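Local structure of uncharacterized conserved protein YjbQ/UPF0047 family, ortholog yugU B.subtilis (1VMH) at residues Y19-S24 and I126-F131; K81-V86 and A98-S103. The protein is of unknown function but belongs to the YjbQ/UPF0047 family and is found as an assembly of three chains. All coordinates share one frame; numbering follows the deposited sequence.

Contact 1 (Y19-S24 and I126-F131)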
loop_
_atom_site.group_PDB
_atom_site.type_symbol
_atom_site.label_atom_id
_atom_site.label_comp_id
_atom_site.label_asym_id
_atom_site.label_seq_id
_atom_site.Cartn_x
_atom_site.Cartn_y
_atom_site.Cartn_z
ATOM N N TYR A 19 -19.441 7.871 0.307
ATOM C CA TYR A 19 -19.781 8.346 1.630
ATOM C C TYR A 19 -19.111 9.672 1.888
ATOM O O TYR A 19 -17.963 9.881 1.538
ATOM C CB TYR A 19 -19.357 7.358 2.709
ATOM C CG TYR A 19 -20.091 6.049 2.729
ATOM C CD1 TYR A 19 -21.360 5.955 3.279
ATOM C CD2 TYR A 19 -19.504 4.910 2.217
ATOM C CE1 TYR A 19 -22.008 4.747 3.350
ATOM C CE2 TYR A 19 -20.142 3.696 2.273
ATOM C CZ TYR A 19 -21.395 3.617 2.850
ATOM O OH TYR A 19 -22.045 2.395 2.933
ATOM N N SER A 20 -19.857 10.585 2.492
ATOM C CA SER A 20 -19.306 11.872 2.913
ATOM C C SER A 20 -18.809 11.764 4.345
ATOM O O SER A 20 -19.488 11.176 5.189
ATOM C CB SER A 20 -20.397 12.945 2.794
ATOM O OG SER A 20 -20.638 13.188 1.419
ATOM N N LEU A 21 -17.648 12.336 4.624
ATOM C CA LEU A 21 -17.071 12.379 5.970
ATOM C C LEU A 21 -16.636 13.781 6.251
ATOM O O LEU A 21 -16.010 14.396 5.393
ATOM C CB LEU A 21 -15.811 11.507 6.039
ATOM C CG LEU A 21 -15.898 10.074 5.549
ATOM C CD1 LEU A 21 -14.548 9.378 5.684
ATOM C CD2 LEU A 21 -16.986 9.319 6.340
ATOM N N LYS A 22 -16.936 14.283 7.452
ATOM C CA LYS A 22 -16.439 15.555 7.918
ATOM C C LYS A 22 -15.339 15.251 8.919
ATOM O O LYS A 22 -15.586 14.596 9.933
ATOM C CB LYS A 22 -17.569 16.341 8.606
ATOM N N THR A 23 -14.104 15.626 8.595
ATOM C CA THR A 23 -12.980 15.420 9.500
ATOM C C THR A 23 -12.858 16.649 10.394
ATOM O O THR A 23 -13.253 17.752 10.003
ATOM C CB THR A 23 -11.664 15.107 8.733
ATOM O OG1 THR A 23 -11.240 16.231 7.958
ATOM C CG2 THR A 23 -11.911 13.896 7.810
ATOM N N SER A 24 -12.295 16.454 11.581
ATOM C CA SER A 24 -12.339 17.491 12.618
ATOM C C SER A 24 -10.987 17.944 13.213
ATOM O O SER A 24 -10.934 18.925 13.946
ATOM C CB SER A 24 -13.315 17.075 13.733
ATOM O OG SER A 24 -12.956 15.835 14.287
ATOM N N ILE A 126 -10.986 -0.754 9.316
ATOM C CA ILE A 126 -10.659 -0.003 8.106
ATOM C C ILE A 126 -10.778 1.463 8.442
ATOM O O ILE A 126 -11.814 1.888 8.991
ATOM C CB ILE A 126 -11.606 -0.323 6.969
ATOM C CG1 ILE A 126 -11.657 -1.823 6.655
ATOM C CG2 ILE A 126 -11.174 0.472 5.735
ATOM C CD1 ILE A 126 -12.948 -2.253 5.965
ATOM N N TYR A 127 -9.721 2.245 8.187
ATOM C CA TYR A 127 -9.639 3.645 8.535
ATOM C C TYR A 127 -9.402 4.559 7.367
ATOM O O TYR A 127 -8.574 4.292 6.508
ATOM C CB TYR A 127 -8.473 3.854 9.474
ATOM C CG TYR A 127 -8.692 3.424 10.877
ATOM C CD1 TYR A 127 -9.417 4.225 11.738
ATOM C CD2 TYR A 127 -8.146 2.265 11.365
ATOM C CE1 TYR A 127 -9.608 3.871 13.052
ATOM C CE2 TYR A 127 -8.304 1.921 12.686
ATOM C CZ TYR A 127 -9.044 2.729 13.513
ATOM O OH TYR A 127 -9.211 2.404 14.862
ATOM N N PHE A 128 -10.163 5.643 7.319
ATOM C CA PHE A 128 -9.790 6.830 6.553
ATOM C C PHE A 128 -8.758 7.615 7.377
ATOM O O PHE A 128 -9.018 7.927 8.548
ATOM C CB PHE A 128 -11.032 7.690 6.363
ATOM C CG PHE A 128 -10.843 8.878 5.485
ATOM C CD1 PHE A 128 -10.348 10.042 5.975
ATOM C CD2 PHE A 128 -11.181 8.833 4.139
ATOM C CE1 PHE A 128 -10.173 11.158 5.148
ATOM C CE2 PHE A 128 -11.035 9.947 3.343
ATOM C CZ PHE A 128 -10.520 11.082 3.833
ATOM N N THR A 129 -7.574 7.896 6.803
ATOM C CA THR A 129 -6.490 8.573 7.493
ATOM C C THR A 129 -6.390 10.015 6.955
ATOM O O THR A 129 -5.844 10.266 5.866
ATOM C CB THR A 129 -5.120 7.836 7.366
ATOM O OG1 THR A 129 -4.723 7.780 5.990
ATOM C CG2 THR A 129 -5.300 6.362 7.782
ATOM N N GLU A 130 -6.919 10.967 7.725
ATOM C CA GLU A 130 -6.861 12.366 7.373
ATOM C C GLU A 130 -5.525 12.919 7.784
ATOM O O GLU A 130 -5.161 12.803 8.955
ATOM C CB GLU A 130 -7.989 13.115 8.087
ATOM C CG GLU A 130 -7.929 14.645 7.951
ATOM C CD GLU A 130 -8.193 15.065 6.530
ATOM O OE1 GLU A 130 -7.265 15.011 5.708
ATOM O OE2 GLU A 130 -9.335 15.471 6.222
ATOM N N PHE A 131 -4.841 13.605 6.861
ATOM C CA PHE A 131 -3.632 14.353 7.193
ATOM C C PHE A 131 -3.665 15.882 6.972
ATOM O O PHE A 131 -2.671 16.564 7.277
ATOM C CB PHE A 131 -2.428 13.739 6.497
ATOM C CG PHE A 131 -2.202 12.296 6.889
ATOM C CD1 PHE A 131 -1.860 11.964 8.197
ATOM C CD2 PHE A 131 -2.358 11.279 5.956
ATOM C CE1 PHE A 131 -1.640 10.639 8.566
ATOM C CE2 PHE A 131 -2.149 9.944 6.317
ATOM C CZ PHE A 131 -1.810 9.632 7.602
#
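Leu21, in outer strand 18-22 of the five-stranded antiparallel sheet, and Thr23, just past the end of that strand, meet Phe128 and Glu130 in the middle strand of the three-stranded sheet. The backbones stay apart, 9.2 Å between Leu21 CA and Phe128 CA, and the two segments meet through their side chains. Leu21 does its work with one methyl. CD1 sits over a face of the Phe128 ring, 4.0 Å from the centroid and 26° off the ring normal. It is shifted toward the CG-CD2 side, with Phe128 CG and CD2 each 3.7 Å from Leu21 CD1. This is a CH-pi contact in which the two side chains run past each other in opposite directions. Thr23 CG2 comes in obliquely near the far part of the same ring, 4.2 Å from Phe128 CE1.

Further along, the contact turns polar. The first torsion of Thr23 (chi1 66°) sets OG1 between the backbone N and the carbonyl carbon, turned toward the carboxylate, and OG1 donates to Glu130 OE2 at 2.7 Å. Glu130 uses its anti lone pair here. Its chain bends at chi2 (68°), and the two side chains cross at about a right angle. Both polar ends have second partners: Thr23 OG1 also accepts from Arg135 N, while Glu130 OE1 takes Asp132 N and a salt bridge from Arg137. The buried carboxylate is thereby held at both oxygens. A hydroxyl-carboxylate hydrogen bond beside an apolar contact thus joins the five-stranded to the three-stranded antiparallel sheet, packed together in the YjbQ-like fold.

Contact 2 (K81-V86 and A98-S103)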
loop_
_atom_site.group_PDB
_atom_site.type_symbol
_atom_site.label_atom_id
_atom_site.label_comp_id
_atom_site.label_asym_id
_atom_site.label_seq_id
_atom_site.Cartn_x
_atom_site.Cartn_y
_atom_site.Cartn_z
ATOM N N LYS A 81 6.280 12.897 13.634
ATOM C CA LYS A 81 7.634 13.088 14.112
ATOM C C LYS A 81 8.632 12.913 12.965
ATOM O O LYS A 81 9.592 13.656 12.840
ATOM C CB LYS A 81 7.907 12.096 15.243
ATOM C CG LYS A 81 9.173 12.356 16.025
ATOM C CD LYS A 81 9.363 11.328 17.151
ATOM C CE LYS A 81 8.167 11.225 18.121
ATOM N NZ LYS A 81 7.997 12.446 18.986
ATOM N N VAL A 82 8.375 11.937 12.100
ATOM C CA VAL A 82 9.281 11.602 11.016
ATOM C C VAL A 82 9.133 12.539 9.805
ATOM O O VAL A 82 10.137 12.899 9.163
ATOM C CB VAL A 82 9.073 10.136 10.598
ATOM C CG1 VAL A 82 9.947 9.779 9.358
ATOM C CG2 VAL A 82 9.391 9.252 11.756
ATOM N N PHE A 83 7.902 12.963 9.534
ATOM C CA PHE A 83 7.586 13.879 8.449
ATOM C C PHE A 83 6.795 15.050 9.003
ATOM O O PHE A 83 5.571 15.100 8.875
ATOM C CB PHE A 83 6.766 13.152 7.374
ATOM C CG PHE A 83 7.480 11.998 6.779
ATOM C CD1 PHE A 83 8.539 12.197 5.909
ATOM C CD2 PHE A 83 7.121 10.695 7.100
ATOM C CE1 PHE A 83 9.214 11.118 5.382
ATOM C CE2 PHE A 83 7.814 9.601 6.548
ATOM C CZ PHE A 83 8.847 9.826 5.700
ATOM N N PRO A 84 7.490 15.997 9.645
ATOM C CA PRO A 84 6.819 17.106 10.320
ATOM C C PRO A 84 6.173 18.120 9.373
ATOM O O PRO A 84 6.474 18.151 8.183
ATOM C CB PRO A 84 7.932 17.740 11.157
ATOM C CG PRO A 84 9.180 17.268 10.575
ATOM C CD PRO A 84 8.950 16.028 9.813
ATOM N N LYS A 85 5.262 18.921 9.902
ATOM C CA LYS A 85 4.590 19.940 9.096
ATOM C C LYS A 85 5.578 20.967 8.542
ATOM O O LYS A 85 5.423 21.442 7.423
ATOM C CB LYS A 85 3.528 20.671 9.945
ATOM C CG LYS A 85 2.329 19.836 10.366
ATOM C CD LYS A 85 1.146 20.697 10.802
ATOM N N VAL A 86 6.577 21.333 9.351
ATOM C CA VAL A 86 7.623 22.282 8.940
ATOM C C VAL A 86 8.888 21.529 8.571
ATOM O O VAL A 86 9.335 20.621 9.299
ATOM C CB VAL A 86 7.927 23.349 10.040
ATOM C CG1 VAL A 86 8.905 24.377 9.521
ATOM C CG2 VAL A 86 6.644 24.026 10.498
ATOM N N ALA A 98 1.405 16.037 4.534
ATOM C CA ALA A 98 0.162 15.274 4.346
ATOM C C ALA A 98 0.225 14.448 3.065
ATOM O O ALA A 98 -0.230 13.301 3.042
ATOM C CB ALA A 98 -1.021 16.179 4.318
ATOM N N HIS A 99 0.746 15.036 1.988
ATOM C CA HIS A 99 0.904 14.298 0.738
ATOM C C HIS A 99 1.804 13.053 0.940
ATOM O O HIS A 99 1.528 11.965 0.385
ATOM C CB HIS A 99 1.494 15.181 -0.364
ATOM C CG HIS A 99 0.546 16.197 -0.910
ATOM N ND1 HIS A 99 -0.494 15.854 -1.752
ATOM C CD2 HIS A 99 0.470 17.538 -0.748
ATOM C CE1 HIS A 99 -1.162 16.950 -2.078
ATOM N NE2 HIS A 99 -0.601 17.986 -1.490
ATOM N N ILE A 100 2.868 13.218 1.746
ATOM C CA ILE A 100 3.801 12.119 1.986
ATOM C C ILE A 100 3.103 11.023 2.772
ATOM O O ILE A 100 3.161 9.849 2.420
ATOM C CB ILE A 100 5.034 12.592 2.754
ATOM C CG1 ILE A 100 5.886 13.515 1.877
ATOM C CG2 ILE A 100 5.861 11.423 3.233
ATOM C CD1 ILE A 100 6.815 14.365 2.673
ATOM N N LYS A 101 2.466 11.409 3.859
ATOM C CA LYS A 101 1.824 10.422 4.695
ATOM C C LYS A 101 0.690 9.697 3.975
ATOM O O LYS A 101 0.471 8.503 4.178
ATOM C CB LYS A 101 1.355 11.050 6.006
ATOM C CG LYS A 101 2.531 11.518 6.843
ATOM C CD LYS A 101 2.171 12.124 8.202
ATOM C CE LYS A 101 1.457 13.411 8.114
ATOM N NZ LYS A 101 1.261 14.079 9.507
ATOM N N ALA A 102 -0.039 10.428 3.148
ATOM C CA ALA A 102 -1.069 9.824 2.327
ATOM C C ALA A 102 -0.493 8.700 1.450
ATOM O O ALA A 102 -1.086 7.589 1.362
ATOM C CB ALA A 102 -1.744 10.906 1.467
ATOM N N SER A 103 0.637 8.935 0.797
ATOM C CA SER A 103 1.241 7.908 -0.080
ATOM C C SER A 103 1.720 6.738 0.749
ATOM O O SER A 103 1.669 5.572 0.307
ATOM C CB SER A 103 2.394 8.462 -0.920
ATOM O OG SER A 103 1.928 8.959 -2.168
HETATM O O HOH W 1 3.282 15.790 10.038
#
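Phe83, the first residue to leave helical geometry after helix 69-82, lays its ring against Ile100 on helix 96-105. Its side chain starts with CB aimed at that helix, and the first torsion (chi1 -60°) carries CG anti to the carbonyl carbon, sending ring and carbonyl group off in different directions. From CG onward every ring atom looks at the same methyl, Ile100 CG2. CG and CD1 each lie 3.9 Å from it, and at the tip CZ is still only 4.2 Å from Ile100 CG2. That near-even spread means the methyl stands almost over the middle of the ring, 3.8 Å from the centroid and 9° off the normal, a well-centred CH-pi contact. Ile100 CG2 gets there because it is the branch anti to the backbone N. The other face of the ring carries Val82 CG1, shifted toward the rim, so the ring is sandwiched between two aliphatic groups. Val82 of the second subunit also packs on Phe83, which places the contact at the subunit interface.

The carbonyl of Phe83 has a separate tie to the same helix. Its O receives a hydrogen bond from a water at 2.7 Å, and that water accepts one from Lys101 NZ, also at 2.7 Å. The angle at the water between Phe83 O and Lys101 NZ is about 113°, close to tetrahedral. Lys101 bends at its third torsion on the way to the water. One residue thus makes both an apolar and a polar contact: the ring packs the residue following helix 69-82 on helix 96-105, while the carbonyl just past helix 69-82 is reached by Lys101 NZ, 4.5 Å from Phe83 O, through a single water relay.

Both contacts are buried. The centre of contact 1 lies about 6 Å from the centre of the chain, where two sheets pack and no other subunit touches; that of contact 2 lies about 15 Å from it, where the turn after helix 69-82 meets helix 96-105 beside other subunits. Each centres on a methyl over a phenylalanine face. Their polar parts differ: contact 1 has a direct hydroxyl-carboxylate bond inside a network with arginine, whereas contact 2 uses a water between lysine and a carbonyl. The contact centres are about 17 Å apart, yet Phe131 joins them: its O lies 3.4 Å from Ala98 CB, and its CD1 packs 3.6 Å from Lys101 CE, linking the end of strand 124-130 to helix 96-105.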